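CRISPR-associated protein CasA/Cse1 (Thermus thermophilus, PDB 4AN8) serves as the CasA (Cse1) subunit of the type I-E Cascade ribonucleoprotein complex, which probably uses CRISPR RNA to target invading nucleic acids in bacterial adaptive immunity. Local coordinates at residues A39-I45 and Q197-E201; P17-V21 and L56-L60; A190-G196 and R340-L346; Y363-L369 and F445-E449; V282-L286 and D306-M310. The contacts are given in a common frame with arbitrary orientation. Where two conformers were deposited one is given. Residues are numbered along the deposited sequence.

Contact 1. Residues A39-I45 and Q197-E201; sequences AHEFARI and QNLLE
L199, in the first turn of helix 199-206, gives up more surface here than any other residue. Its N donates to F42 O at 2.8 Å. Its CA-to-CB bond points toward residues 39-45, and the t,p side chain places L199 CG 4.2 Å from A39 CB, L199 CD2 4.1 Å from F42 CD2 and L199 CD1 4.2 Å from I45 CG1.

A39 opens a short 3-10 segment, 39-41, closed by F42 N to A39 O at 3.2 Å. A39 O also takes a weak hydrogen bond from L200 N at 3.4 Å, while A39 CB packs on L200 CB at 3.8 Å. The nearest CA pairs are A39 with L200 (4.6 Å), A43 with N198 (4.1 Å) and R44 with L199 (4.8 Å).

The contact ties this 3-10 segment and the turn into edge strand 44-45 of a small sheet to helix 199-206, which starts with a classic N-cap. N198, extended at phi/psi -144/174 with chi1 p, accepts from E201 N through OD1 at 2.9 Å, and Q197 N donates to E201 OE1 at 2.6 Å. L199 N and L200 N serve residues 39-45, the second weakly, while E201 N is spent on the cap.

N198 lies against two neighbouring carbonyls: its CB is 3.1 Å from F42 O, and its CA makes a CA-H...O contact with A43 O at 3.3 Å.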
# COMPACT_ATOMS: atom_id res chain seq x y z
N ALA A 39 7.98 13.57 -16.17
CA ALA A 39 8.19 12.54 -15.14
C ALA A 39 9.65 12.14 -14.98
O ALA A 39 10.12 11.92 -13.86
CB ALA A 39 7.34 11.32 -15.43
N HIS A 40 10.37 12.05 -16.10
CA HIS A 40 11.76 11.60 -16.08
C HIS A 40 12.67 12.48 -15.23
O HIS A 40 13.71 12.04 -14.76
CB HIS A 40 12.32 11.50 -17.51
CG HIS A 40 12.55 12.84 -18.15
ND1 HIS A 40 11.52 13.62 -18.64
CD2 HIS A 40 13.69 13.54 -18.36
CE1 HIS A 40 12.02 14.74 -19.14
NE2 HIS A 40 13.33 14.71 -18.98
N GLU A 41 12.29 13.74 -15.01
CA GLU A 41 13.14 14.66 -14.26
C GLU A 41 13.12 14.46 -12.74
O GLU A 41 14.01 14.95 -12.05
CB GLU A 41 12.81 16.12 -14.61
CG GLU A 41 12.95 16.47 -16.08
CD GLU A 41 12.56 17.93 -16.38
OE1 GLU A 41 12.48 18.73 -15.41
OE2 GLU A 41 12.34 18.26 -17.56
N PHE A 42 12.11 13.76 -12.22
CA PHE A 42 11.99 13.58 -10.75
C PHE A 42 12.37 12.19 -10.28
O PHE A 42 12.02 11.19 -10.90
CB PHE A 42 10.57 13.89 -10.28
CG PHE A 42 9.97 15.06 -10.96
CD1 PHE A 42 10.51 16.33 -10.77
CD2 PHE A 42 8.91 14.91 -11.83
CE1 PHE A 42 9.96 17.45 -11.41
CE2 PHE A 42 8.36 16.01 -12.48
CZ PHE A 42 8.89 17.28 -12.26
N ALA A 43 13.08 12.12 -9.16
CA ALA A 43 13.50 10.83 -8.64
C ALA A 43 12.27 10.04 -8.21
O ALA A 43 12.18 8.82 -8.42
CB ALA A 43 14.48 11.00 -7.45
N ARG A 44 11.31 10.74 -7.63
CA ARG A 44 10.10 10.09 -7.14
C ARG A 44 9.14 11.10 -6.51
O ARG A 44 9.50 12.26 -6.27
CB ARG A 44 10.46 9.05 -6.08
CG ARG A 44 11.20 9.63 -4.92
CD ARG A 44 11.41 8.62 -3.82
NE ARG A 44 12.20 9.17 -2.74
CZ ARG A 44 13.53 9.10 -2.67
NH1 ARG A 44 14.22 8.50 -3.63
NH2 ARG A 44 14.16 9.64 -1.64
N ILE A 45 7.92 10.64 -6.27
CA ILE A 45 6.99 11.36 -5.43
C ILE A 45 7.48 11.16 -4.01
O ILE A 45 7.78 10.04 -3.61
CB ILE A 45 5.58 10.81 -5.60
CG1 ILE A 45 4.96 11.39 -6.87
CG2 ILE A 45 4.74 11.15 -4.39
CD1 ILE A 45 3.67 10.80 -7.23
N GLN A 197 13.92 4.28 -11.06
CA GLN A 197 14.93 5.26 -10.64
C GLN A 197 14.46 6.70 -10.84
O GLN A 197 15.09 7.63 -10.36
CB GLN A 197 16.27 5.02 -11.34
CG GLN A 197 16.98 3.78 -10.86
CD GLN A 197 18.48 3.97 -10.77
OE1 GLN A 197 19.20 3.80 -11.75
NE2 GLN A 197 18.97 4.33 -9.57
N ASN A 198 13.37 6.86 -11.57
CA ASN A 198 12.71 8.16 -11.63
C ASN A 198 11.22 7.92 -11.71
O ASN A 198 10.77 6.78 -11.82
CB ASN A 198 13.22 9.00 -12.80
CG ASN A 198 13.15 8.27 -14.13
OD1 ASN A 198 12.10 7.77 -14.52
ND2 ASN A 198 14.26 8.21 -14.82
N LEU A 199 10.47 9.00 -11.66
CA LEU A 199 9.02 8.94 -11.65
C LEU A 199 8.50 8.34 -12.95
O LEU A 199 7.50 7.62 -12.95
CB LEU A 199 8.43 10.34 -11.42
CG LEU A 199 6.89 10.37 -11.33
CD1 LEU A 199 6.35 9.38 -10.24
CD2 LEU A 199 6.36 11.81 -11.10
N LEU A 200 9.15 8.64 -14.08
CA LEU A 200 8.73 8.01 -15.33
C LEU A 200 8.78 6.50 -15.22
O LEU A 200 7.82 5.82 -15.56
CB LEU A 200 9.58 8.46 -16.52
CG LEU A 200 9.29 7.70 -17.82
CD1 LEU A 200 7.94 8.09 -18.32
CD2 LEU A 200 10.36 8.04 -18.86
N GLU A 201 9.90 5.97 -14.74
CA GLU A 201 10.04 4.52 -14.64
C GLU A 201 8.97 3.94 -13.72
O GLU A 201 8.33 2.92 -14.03
CB GLU A 201 11.43 4.12 -14.16
CG GLU A 201 12.54 4.50 -15.14
CD GLU A 201 13.96 4.09 -14.70
OE1 GLU A 201 14.16 3.57 -13.58
OE2 GLU A 201 14.88 4.30 -15.50

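Contact 2. Residues P17-V21 and L56-L60; sequences PWIPV and LHRLL
No hydrogen bond crosses between residues 17-21 and 56-60; every direct contact is apolar, and all six touching residues are buried. Strand 19-21 passes helix 56-60 with axes 11.0 Å apart at their closest and N-to-C directions 108° apart (signed crossing -108°). The nearest CA pair is I19 with L56, at 7.4 Å.

Aromatic contacts come from W18. Its chi1 p, chi2 -73° rotamer carries the indole to the helix, where W18 CZ3 lies 3.7 Å from L56 CD2 and W18 CH2 3.6 Å from L59 CD2, the latter methyl at the ring edge, near its plane. L59 is t,p, whereas L56 and L60 are both m,t.

The backbone that presents these side chains is a classic beta bulge: W18 (phi/psi -151/-14) and I19 (-97/113) both face V30 of the adjoining strand 26-30. Strand 19-23 lies between 26-30 and 44-45 in a small antiparallel sheet, and helix 50-67 packs across it. On the tryptophan's polar side, W18 NE1 hydrogen-bonds to L13 O, and helix 154-167 also touches the ring.

Aliphatic contacts complete the interface. I19, m,t and directed toward the helix, sets CG1 4.4 Å from L56 CD2 and CD1 4.4 Å from L60 CD2. The ring of P20 adds P20 CD against L56 CD1 at 3.7 Å.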
# COMPACT_ATOMS: atom_id res chain seq x y z
N PRO A 17 1.10 23.89 -7.97
CA PRO A 17 2.02 23.00 -7.26
C PRO A 17 1.36 22.33 -6.07
O PRO A 17 0.96 23.02 -5.16
CB PRO A 17 3.15 23.94 -6.80
CG PRO A 17 2.59 25.35 -6.91
CD PRO A 17 1.53 25.31 -7.97
N TRP A 18 1.23 21.01 -6.06
CA TRP A 18 0.64 20.32 -4.91
C TRP A 18 1.19 18.91 -4.74
O TRP A 18 1.00 18.30 -3.70
CB TRP A 18 -0.90 20.30 -5.00
CG TRP A 18 -1.44 19.49 -6.13
CD1 TRP A 18 -1.41 19.81 -7.45
CD2 TRP A 18 -2.10 18.22 -6.03
NE1 TRP A 18 -2.00 18.80 -8.19
CE2 TRP A 18 -2.44 17.82 -7.33
CE3 TRP A 18 -2.44 17.38 -4.95
CZ2 TRP A 18 -3.10 16.62 -7.60
CZ3 TRP A 18 -3.10 16.19 -5.21
CH2 TRP A 18 -3.42 15.82 -6.52
N ILE A 19 1.87 18.41 -5.77
CA ILE A 19 2.45 17.07 -5.76
C ILE A 19 3.93 17.16 -5.38
O ILE A 19 4.75 17.72 -6.13
CB ILE A 19 2.31 16.39 -7.15
CG1 ILE A 19 0.85 16.34 -7.60
CG2 ILE A 19 2.92 14.99 -7.16
CD1 ILE A 19 0.67 15.86 -9.02
N PRO A 20 4.30 16.64 -4.20
CA PRO A 20 5.69 16.75 -3.76
C PRO A 20 6.60 15.73 -4.45
O PRO A 20 6.44 14.53 -4.22
CB PRO A 20 5.62 16.45 -2.26
CG PRO A 20 4.20 15.96 -2.00
CD PRO A 20 3.50 15.80 -3.30
N VAL A 21 7.54 16.20 -5.26
CA VAL A 21 8.48 15.30 -5.93
C VAL A 21 9.94 15.67 -5.64
O VAL A 21 10.27 16.84 -5.47
CB VAL A 21 8.26 15.31 -7.49
CG1 VAL A 21 6.93 14.66 -7.87
CG2 VAL A 21 8.32 16.74 -8.01
N LEU A 56 -1.32 9.54 -4.82
CA LEU A 56 -0.76 10.42 -5.85
C LEU A 56 -0.38 9.61 -7.11
O LEU A 56 -0.71 10.02 -8.23
CB LEU A 56 0.41 11.25 -5.32
CG LEU A 56 0.08 12.27 -4.22
CD1 LEU A 56 1.34 12.82 -3.52
CD2 LEU A 56 -0.75 13.39 -4.77
N HIS A 57 0.25 8.45 -6.92
CA HIS A 57 0.51 7.56 -8.06
C HIS A 57 -0.77 7.08 -8.71
O HIS A 57 -0.82 6.99 -9.94
CB HIS A 57 1.31 6.32 -7.64
CG HIS A 57 2.74 6.60 -7.36
ND1 HIS A 57 3.21 6.88 -6.10
CD2 HIS A 57 3.81 6.68 -8.19
CE1 HIS A 57 4.51 7.10 -6.15
NE2 HIS A 57 4.90 6.97 -7.41
N ARG A 58 -1.79 6.74 -7.92
CA ARG A 58 -3.04 6.18 -8.49
C ARG A 58 -3.81 7.22 -9.31
O ARG A 58 -4.38 6.89 -10.34
CB ARG A 58 -3.93 5.52 -7.43
CG ARG A 58 -3.27 4.34 -6.72
CD ARG A 58 -3.88 4.03 -5.33
NE ARG A 58 -5.27 3.58 -5.44
CZ ARG A 58 -5.63 2.35 -5.79
NH1 ARG A 58 -4.71 1.45 -6.06
NH2 ARG A 58 -6.92 2.02 -5.87
N LEU A 59 -3.83 8.46 -8.84
CA LEU A 59 -4.39 9.56 -9.62
C LEU A 59 -3.63 9.77 -10.96
O LEU A 59 -4.23 9.86 -12.03
CB LEU A 59 -4.42 10.83 -8.79
CG LEU A 59 -4.96 12.07 -9.52
CD1 LEU A 59 -6.38 11.82 -10.06
CD2 LEU A 59 -4.95 13.33 -8.60
N LEU A 60 -2.29 9.80 -10.91
CA LEU A 60 -1.50 9.96 -12.12
C LEU A 60 -1.77 8.81 -13.10
O LEU A 60 -1.93 9.05 -14.30
CB LEU A 60 0.00 10.04 -11.83
CG LEU A 60 0.41 11.30 -11.06
CD1 LEU A 60 1.90 11.33 -10.85
CD2 LEU A 60 -0.10 12.56 -11.75

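Contact 3. Residues A190-G196 and R340-L346; sequences ALFLPTG and RITLRVL
Six backbone hydrogen bonds join strand 191-195 to strand 342-346, two for each hydrogen-bonded pair. L191 N donates to L346 O at 2.7 Å and L346 N to L191 O at 3.0 Å; L193 N to R344 O at 2.8 Å and R344 N to L193 O at 3.0 Å; T195 N to T342 O and T342 N to T195 O, both at 2.7 Å. Between them lie the non-hydrogen-bonded pairs F192 with V345 (CA-CA 5.0 Å) and P194 with L343 (4.3 Å). A proline suits such a site, where no amide is needed for the partner strand. T195 OG1 turns back to donate to L193 O at 3.2 Å.

This is antiparallel pairing, with N-to-C directions 150° apart and axes 4.4 Å apart at closest. It makes the edge of a three-stranded sheet in which 342-351 is central and 354-364 flanks it beyond.

Side chains alternate between the two faces. On one, the F192 ring (chi1 m) has L343 CD1 3.9 Å from its CD2, at the ring edge, and P194 CD lies 4.2 Å from L343 CD1. On the other, L193 CD2 (chi1 t) meets L346 CD1 (chi1 m) at 4.2 Å, and T195 OG1 sits 3.6 Å from R344 CG. Helix 50-67 covers this second face: L346 packs on A54, and R344 forms a salt bridge with E53.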
# COMPACT_ATOMS: atom_id res chain seq x y z
N ALA A 190 -2.86 -4.13 1.42
CA ALA A 190 -1.53 -3.62 1.20
C ALA A 190 -1.38 -3.32 -0.29
O ALA A 190 -1.78 -4.12 -1.11
CB ALA A 190 -0.52 -4.66 1.63
N LEU A 191 -0.80 -2.17 -0.63
CA LEU A 191 -0.65 -1.82 -2.05
C LEU A 191 0.77 -2.09 -2.57
O LEU A 191 1.75 -1.65 -1.95
CB LEU A 191 -1.02 -0.35 -2.26
CG LEU A 191 -2.46 -0.03 -1.81
CD1 LEU A 191 -2.78 1.45 -2.07
CD2 LEU A 191 -3.48 -0.95 -2.50
N PHE A 192 0.86 -2.81 -3.69
CA PHE A 192 2.15 -3.07 -4.32
C PHE A 192 2.50 -2.02 -5.35
O PHE A 192 1.81 -1.85 -6.37
CB PHE A 192 2.20 -4.47 -4.95
CG PHE A 192 2.15 -5.57 -3.94
CD1 PHE A 192 0.97 -5.87 -3.27
CD2 PHE A 192 3.29 -6.30 -3.63
CE1 PHE A 192 0.93 -6.89 -2.34
CE2 PHE A 192 3.26 -7.32 -2.68
CZ PHE A 192 2.07 -7.62 -2.04
N LEU A 193 3.59 -1.30 -5.09
CA LEU A 193 4.03 -0.24 -5.99
C LEU A 193 5.47 -0.41 -6.42
O LEU A 193 6.38 0.12 -5.79
CB LEU A 193 3.85 1.13 -5.32
CG LEU A 193 4.26 2.30 -6.21
CD1 LEU A 193 3.06 2.78 -7.03
CD2 LEU A 193 4.86 3.43 -5.37
N PRO A 194 5.70 -1.16 -7.50
CA PRO A 194 7.06 -1.26 -8.05
C PRO A 194 7.59 0.13 -8.35
O PRO A 194 6.83 1.04 -8.72
CB PRO A 194 6.86 -2.04 -9.34
CG PRO A 194 5.66 -2.85 -9.09
CD PRO A 194 4.75 -1.98 -8.26
N THR A 195 8.90 0.30 -8.19
CA THR A 195 9.50 1.62 -8.21
C THR A 195 10.80 1.58 -9.00
O THR A 195 11.58 0.63 -8.85
CB THR A 195 9.72 2.12 -6.77
OG1 THR A 195 8.46 2.54 -6.22
CG2 THR A 195 10.67 3.27 -6.73
N GLY A 196 10.99 2.58 -9.86
CA GLY A 196 12.19 2.64 -10.67
C GLY A 196 13.10 3.74 -10.18
O GLY A 196 13.02 4.12 -9.01
N ARG A 340 17.61 -0.14 -12.16
CA ARG A 340 17.43 -0.46 -10.74
C ARG A 340 15.96 -0.37 -10.31
O ARG A 340 15.38 0.71 -10.23
CB ARG A 340 18.33 0.44 -9.89
CG ARG A 340 19.73 0.56 -10.48
CD ARG A 340 20.73 1.18 -9.52
NE ARG A 340 22.08 1.17 -10.10
CZ ARG A 340 23.18 1.49 -9.43
NH1 ARG A 340 23.12 1.85 -8.16
NH2 ARG A 340 24.36 1.44 -10.04
N ILE A 341 15.35 -1.52 -10.04
CA ILE A 341 13.93 -1.58 -9.77
C ILE A 341 13.61 -2.15 -8.38
O ILE A 341 14.08 -3.23 -8.03
CB ILE A 341 13.23 -2.38 -10.90
CG1 ILE A 341 13.37 -1.61 -12.22
CG2 ILE A 341 11.75 -2.66 -10.57
CD1 ILE A 341 12.99 -2.41 -13.47
N THR A 342 12.85 -1.41 -7.57
CA THR A 342 12.48 -1.92 -6.24
C THR A 342 10.98 -2.11 -6.08
O THR A 342 10.20 -1.78 -6.97
CB THR A 342 12.99 -1.04 -5.09
OG1 THR A 342 12.21 0.16 -5.03
CG2 THR A 342 14.43 -0.68 -5.26
N LEU A 343 10.57 -2.65 -4.93
CA LEU A 343 9.15 -2.80 -4.63
C LEU A 343 8.79 -2.05 -3.36
O LEU A 343 9.34 -2.34 -2.28
CB LEU A 343 8.80 -4.27 -4.46
CG LEU A 343 7.38 -4.70 -4.08
CD1 LEU A 343 6.35 -4.35 -5.18
CD2 LEU A 343 7.36 -6.21 -3.76
N ARG A 344 7.88 -1.09 -3.47
CA ARG A 344 7.35 -0.45 -2.28
C ARG A 344 6.00 -1.04 -1.89
O ARG A 344 5.15 -1.28 -2.76
CB ARG A 344 7.24 1.05 -2.47
CG ARG A 344 8.55 1.67 -2.77
CD ARG A 344 8.45 3.15 -2.62
NE ARG A 344 9.77 3.73 -2.47
CZ ARG A 344 9.99 4.88 -1.84
NH1 ARG A 344 8.97 5.55 -1.31
NH2 ARG A 344 11.23 5.35 -1.74
N VAL A 345 5.80 -1.31 -0.61
CA VAL A 345 4.49 -1.70 -0.14
C VAL A 345 3.94 -0.57 0.72
O VAL A 345 4.62 -0.10 1.64
CB VAL A 345 4.51 -3.00 0.66
CG1 VAL A 345 3.07 -3.36 1.10
CG2 VAL A 345 5.12 -4.14 -0.18
N LEU A 346 2.74 -0.11 0.39
CA LEU A 346 2.09 1.01 1.08
C LEU A 346 0.70 0.60 1.56
O LEU A 346 -0.04 -0.07 0.84
CB LEU A 346 1.95 2.21 0.13
CG LEU A 346 3.18 2.60 -0.67
CD1 LEU A 346 2.84 3.67 -1.73
CD2 LEU A 346 4.30 3.07 0.26

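Contact 4. Residues Y363-L369 and F445-E449; sequences YPLPSGL and FARVE
A type I beta turn, P366 to L369, formed by the chain leaving strand 354-364, packs here against the C-terminal end of helix 429-446 and the residues that follow it. The closest CA pairs are P366 with A446 at 5.0 Å and G368 with E449 at 5.8 Å.

F445, chi1 t and chi2 49°, is the central side chain. P366 lies over one face of its ring in a CH-pi contact, with P366 CG 3.9 Å from the ring centroid and 14° off the normal; the same P366 CG is also 3.0 Å from F445 O, a tight fit. P364 O approaches the ring edge, 3.4 Å from F445 CE2, and L369 CD1 (L369 is t,p) stands 3.7 Å from F445 CE1. F441 stacks on the F445 ring, which also meets F307. V448, chi1 p, extends the apolar patch, its CG1 4.0 Å from both P366 CB and L369 CD1. P364 CG reaches A446 CB at 4.0 Å.

S367 (-59/-39) and G368 (-107/30) are the central residues of the turn, and E449 (chi1 m, chi2 97°) brings its carboxylate to them. At G368 a side chain would collide with E449 CG, so glycine fits here. S367 OG donates to E449 OE2 at 3.1 Å, and G368 N to the same E449 OE2 at a very short 2.3 Å.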
# COMPACT_ATOMS: atom_id res chain seq x y z
N TYR A 363 11.32 -3.35 -0.70
CA TYR A 363 11.96 -4.65 -0.94
C TYR A 363 12.66 -4.59 -2.28
O TYR A 363 12.27 -3.81 -3.15
CB TYR A 363 10.93 -5.77 -0.97
CG TYR A 363 10.20 -5.94 0.33
CD1 TYR A 363 10.78 -6.64 1.37
CD2 TYR A 363 8.95 -5.38 0.52
CE1 TYR A 363 10.13 -6.78 2.57
CE2 TYR A 363 8.28 -5.51 1.72
CZ TYR A 363 8.88 -6.21 2.75
OH TYR A 363 8.24 -6.37 3.96
N PRO A 364 13.70 -5.41 -2.45
CA PRO A 364 14.20 -5.56 -3.82
C PRO A 364 13.10 -6.17 -4.67
O PRO A 364 12.14 -6.74 -4.13
CB PRO A 364 15.39 -6.51 -3.68
CG PRO A 364 15.33 -7.06 -2.31
CD PRO A 364 14.53 -6.11 -1.46
N LEU A 365 13.21 -6.02 -5.98
CA LEU A 365 12.31 -6.68 -6.92
C LEU A 365 13.17 -7.54 -7.83
O LEU A 365 13.64 -7.09 -8.87
CB LEU A 365 11.52 -5.65 -7.73
CG LEU A 365 10.18 -6.15 -8.22
CD1 LEU A 365 9.28 -5.00 -8.62
CD2 LEU A 365 10.38 -7.11 -9.39
N PRO A 366 13.39 -8.79 -7.42
CA PRO A 366 14.34 -9.72 -8.06
C PRO A 366 13.93 -10.01 -9.51
O PRO A 366 12.75 -10.18 -9.76
CB PRO A 366 14.20 -10.99 -7.22
CG PRO A 366 13.54 -10.52 -5.91
CD PRO A 366 12.64 -9.40 -6.31
N SER A 367 14.89 -10.08 -10.42
CA SER A 367 14.57 -10.20 -11.85
C SER A 367 13.73 -11.43 -12.22
O SER A 367 12.84 -11.34 -13.07
CB SER A 367 15.84 -10.14 -12.69
OG SER A 367 16.81 -11.05 -12.21
N GLY A 368 14.01 -12.56 -11.60
CA GLY A 368 13.32 -13.79 -11.97
C GLY A 368 12.30 -14.25 -10.94
O GLY A 368 12.04 -15.44 -10.81
N LEU A 369 11.72 -13.29 -10.23
CA LEU A 369 10.88 -13.59 -9.08
C LEU A 369 9.76 -14.56 -9.45
O LEU A 369 9.50 -15.52 -8.72
CB LEU A 369 10.33 -12.31 -8.44
CG LEU A 369 9.29 -12.54 -7.33
CD1 LEU A 369 9.97 -13.23 -6.16
CD2 LEU A 369 8.60 -11.25 -6.90
N PHE A 445 16.04 -12.23 -0.58
CA PHE A 445 15.02 -11.97 -1.59
C PHE A 445 15.64 -11.54 -2.91
O PHE A 445 15.23 -12.01 -3.98
CB PHE A 445 14.01 -10.90 -1.12
CG PHE A 445 12.71 -10.91 -1.89
CD1 PHE A 445 12.01 -12.10 -2.10
CD2 PHE A 445 12.16 -9.73 -2.39
CE1 PHE A 445 10.81 -12.11 -2.78
CE2 PHE A 445 10.96 -9.74 -3.07
CZ PHE A 445 10.28 -10.94 -3.27
N ALA A 446 16.63 -10.66 -2.84
CA ALA A 446 17.31 -10.24 -4.05
C ALA A 446 17.94 -11.43 -4.82
O ALA A 446 18.19 -11.33 -6.02
CB ALA A 446 18.36 -9.18 -3.73
N ARG A 447 18.20 -12.54 -4.13
CA ARG A 447 18.85 -13.68 -4.80
C ARG A 447 17.94 -14.90 -4.93
O ARG A 447 18.41 -16.03 -5.08
CB ARG A 447 20.15 -14.05 -4.08
CG ARG A 447 21.13 -12.89 -3.95
CD ARG A 447 22.44 -13.33 -3.31
NE ARG A 447 23.08 -12.24 -2.57
CZ ARG A 447 24.22 -12.36 -1.89
NH1 ARG A 447 24.86 -13.52 -1.86
NH2 ARG A 447 24.72 -11.31 -1.24
N VAL A 448 16.64 -14.68 -4.90
CA VAL A 448 15.69 -15.78 -4.84
C VAL A 448 15.80 -16.74 -6.03
O VAL A 448 15.39 -17.90 -5.94
CB VAL A 448 14.22 -15.28 -4.63
CG1 VAL A 448 13.62 -14.78 -5.94
CG2 VAL A 448 13.36 -16.37 -3.99
N GLU A 449 16.34 -16.27 -7.15
CA GLU A 449 16.45 -17.10 -8.35
C GLU A 449 17.53 -18.18 -8.20
O GLU A 449 17.32 -19.33 -8.57
CB GLU A 449 16.75 -16.23 -9.58
CG GLU A 449 15.71 -15.17 -9.87
CD GLU A 449 16.08 -13.78 -9.32
OE1 GLU A 449 16.85 -13.71 -8.33
OE2 GLU A 449 15.60 -12.77 -9.90

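Contact 5. Residues V282-L286 and D306-M310; sequences VAQRL and DFSAM
R285 lays its guanidinium over A309, whose CB lies against one face of the group, and points R285 NH1 at D306 OD1, 2.7 Å away, in a salt bridge whose hydrogen bond is weak at an N-H...O angle of 117°. The setting is a two-stranded antiparallel hairpin, strands 284-286 and 292-294, whose first strand packs against residues 306-310 in the connection to helix 320-333. Residues 307-310 turn with helical backbone angles but lack a regular helix's hydrogen bonding; the M310 N to D306 O bond, 3.3 Å, is weak.

R285 is extended (-144/163), with chi1 t and chi2 -147°, and its NE donates to L286 O at 3.2 Å. D306, chi1 m, brings its carboxylate to the arginine, and D306 OD1 has a second partner in R301.

The nearest CA pair is R285 with M310, at 4.8 Å. Earlier in the segment, M310 CA makes a CA-H...O contact with Q284 O at 3.2 Å, and A283 CB meets M310 CB at 4.3 Å. M310, chi1 p, leads its side chain away from this strand to F192. A water completes the join, accepting from L286 N at 2.7 Å and donating to A309 O at 2.9 Å.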
# COMPACT_ATOMS: atom_id res chain seq x y z
N VAL A 282 -3.36 -4.73 -5.60
CA VAL A 282 -3.77 -5.57 -4.50
C VAL A 282 -3.49 -7.03 -4.79
O VAL A 282 -3.74 -7.50 -5.90
CB VAL A 282 -5.29 -5.38 -4.23
CG1 VAL A 282 -5.81 -6.43 -3.27
CG2 VAL A 282 -5.55 -3.96 -3.74
N ALA A 283 -2.96 -7.75 -3.81
CA ALA A 283 -2.67 -9.17 -3.92
C ALA A 283 -3.60 -10.01 -3.04
O ALA A 283 -4.24 -9.50 -2.12
CB ALA A 283 -1.26 -9.43 -3.54
N GLN A 284 -3.70 -11.30 -3.31
CA GLN A 284 -4.61 -12.13 -2.53
C GLN A 284 -3.95 -13.44 -2.13
O GLN A 284 -2.95 -13.88 -2.74
CB GLN A 284 -5.92 -12.39 -3.29
CG GLN A 284 -6.87 -11.19 -3.29
CD GLN A 284 -8.14 -11.45 -4.09
OE1 GLN A 284 -8.11 -12.08 -5.14
NE2 GLN A 284 -9.28 -10.99 -3.56
N ARG A 285 -4.51 -14.05 -1.09
CA ARG A 285 -4.02 -15.29 -0.52
C ARG A 285 -5.23 -16.13 -0.08
O ARG A 285 -6.34 -15.60 0.08
CB ARG A 285 -3.12 -14.94 0.67
CG ARG A 285 -2.60 -16.12 1.43
CD ARG A 285 -2.43 -15.81 2.92
NE ARG A 285 -2.12 -17.04 3.65
CZ ARG A 285 -1.01 -17.25 4.35
NH1 ARG A 285 -0.09 -16.29 4.46
NH2 ARG A 285 -0.82 -18.41 4.95
N LEU A 286 -5.03 -17.42 0.15
CA LEU A 286 -6.11 -18.24 0.71
C LEU A 286 -6.00 -18.29 2.24
O LEU A 286 -4.90 -18.31 2.78
CB LEU A 286 -6.05 -19.67 0.16
CG LEU A 286 -6.36 -19.83 -1.33
CD1 LEU A 286 -6.38 -21.29 -1.72
CD2 LEU A 286 -7.69 -19.17 -1.68
N ASP A 306 3.91 -13.18 3.91
CA ASP A 306 2.83 -13.56 3.01
C ASP A 306 3.27 -13.68 1.55
O ASP A 306 2.43 -13.93 0.69
CB ASP A 306 1.67 -12.55 3.12
CG ASP A 306 0.99 -12.60 4.47
OD1 ASP A 306 0.66 -13.69 4.94
OD2 ASP A 306 0.81 -11.53 5.09
N PHE A 307 4.55 -13.47 1.26
CA PHE A 307 4.99 -13.42 -0.14
C PHE A 307 4.86 -14.74 -0.94
O PHE A 307 4.78 -14.69 -2.17
CB PHE A 307 6.42 -12.88 -0.30
CG PHE A 307 6.55 -11.37 -0.18
CD1 PHE A 307 5.43 -10.56 0.02
CD2 PHE A 307 7.80 -10.77 -0.28
CE1 PHE A 307 5.57 -9.20 0.12
CE2 PHE A 307 7.95 -9.42 -0.18
CZ PHE A 307 6.85 -8.62 0.01
N SER A 308 4.86 -15.90 -0.29
CA SER A 308 4.67 -17.16 -1.02
C SER A 308 3.18 -17.51 -1.13
O SER A 308 2.75 -18.11 -2.10
CB SER A 308 5.42 -18.30 -0.34
OG SER A 308 4.89 -18.54 0.95
N ALA A 309 2.40 -17.09 -0.14
CA ALA A 309 0.97 -17.33 -0.15
C ALA A 309 0.22 -16.50 -1.21
O ALA A 309 -0.90 -16.84 -1.58
CB ALA A 309 0.37 -17.09 1.23
N MET A 310 0.83 -15.44 -1.72
CA MET A 310 0.17 -14.65 -2.75
C MET A 310 0.31 -15.30 -4.15
O MET A 310 -0.44 -14.99 -5.06
CB MET A 310 0.70 -13.21 -2.76
CG MET A 310 2.09 -13.10 -3.31
SD MET A 310 2.82 -11.47 -3.04
CE MET A 310 4.45 -11.68 -3.73
O HOH W 1 -2.83 -18.80 -0.67

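In the fold
From the N terminus, contact 2 closes first, bringing strand 19-23 onto helix 50-67. Contact 1 opens from within that loop and closes at 197-201, so the two cross; they touch through strands 19-23 and 44-45, neighbours in one sheet. Contact 3 starts just before helix 199-206, crosses contact 1, and closes a long loop at 340-346. Contact 5 lies wholly within that loop and meets contact 3 around F192. Contact 4 follows in series, pairing with contact 3 through strands 342-351 and 354-364. F307 touches both Y363 and F445, tying contact 5 to contact 4. H57 packs on L193, so the sheet of contact 3 lies between the N-terminal part and the C-terminal helices.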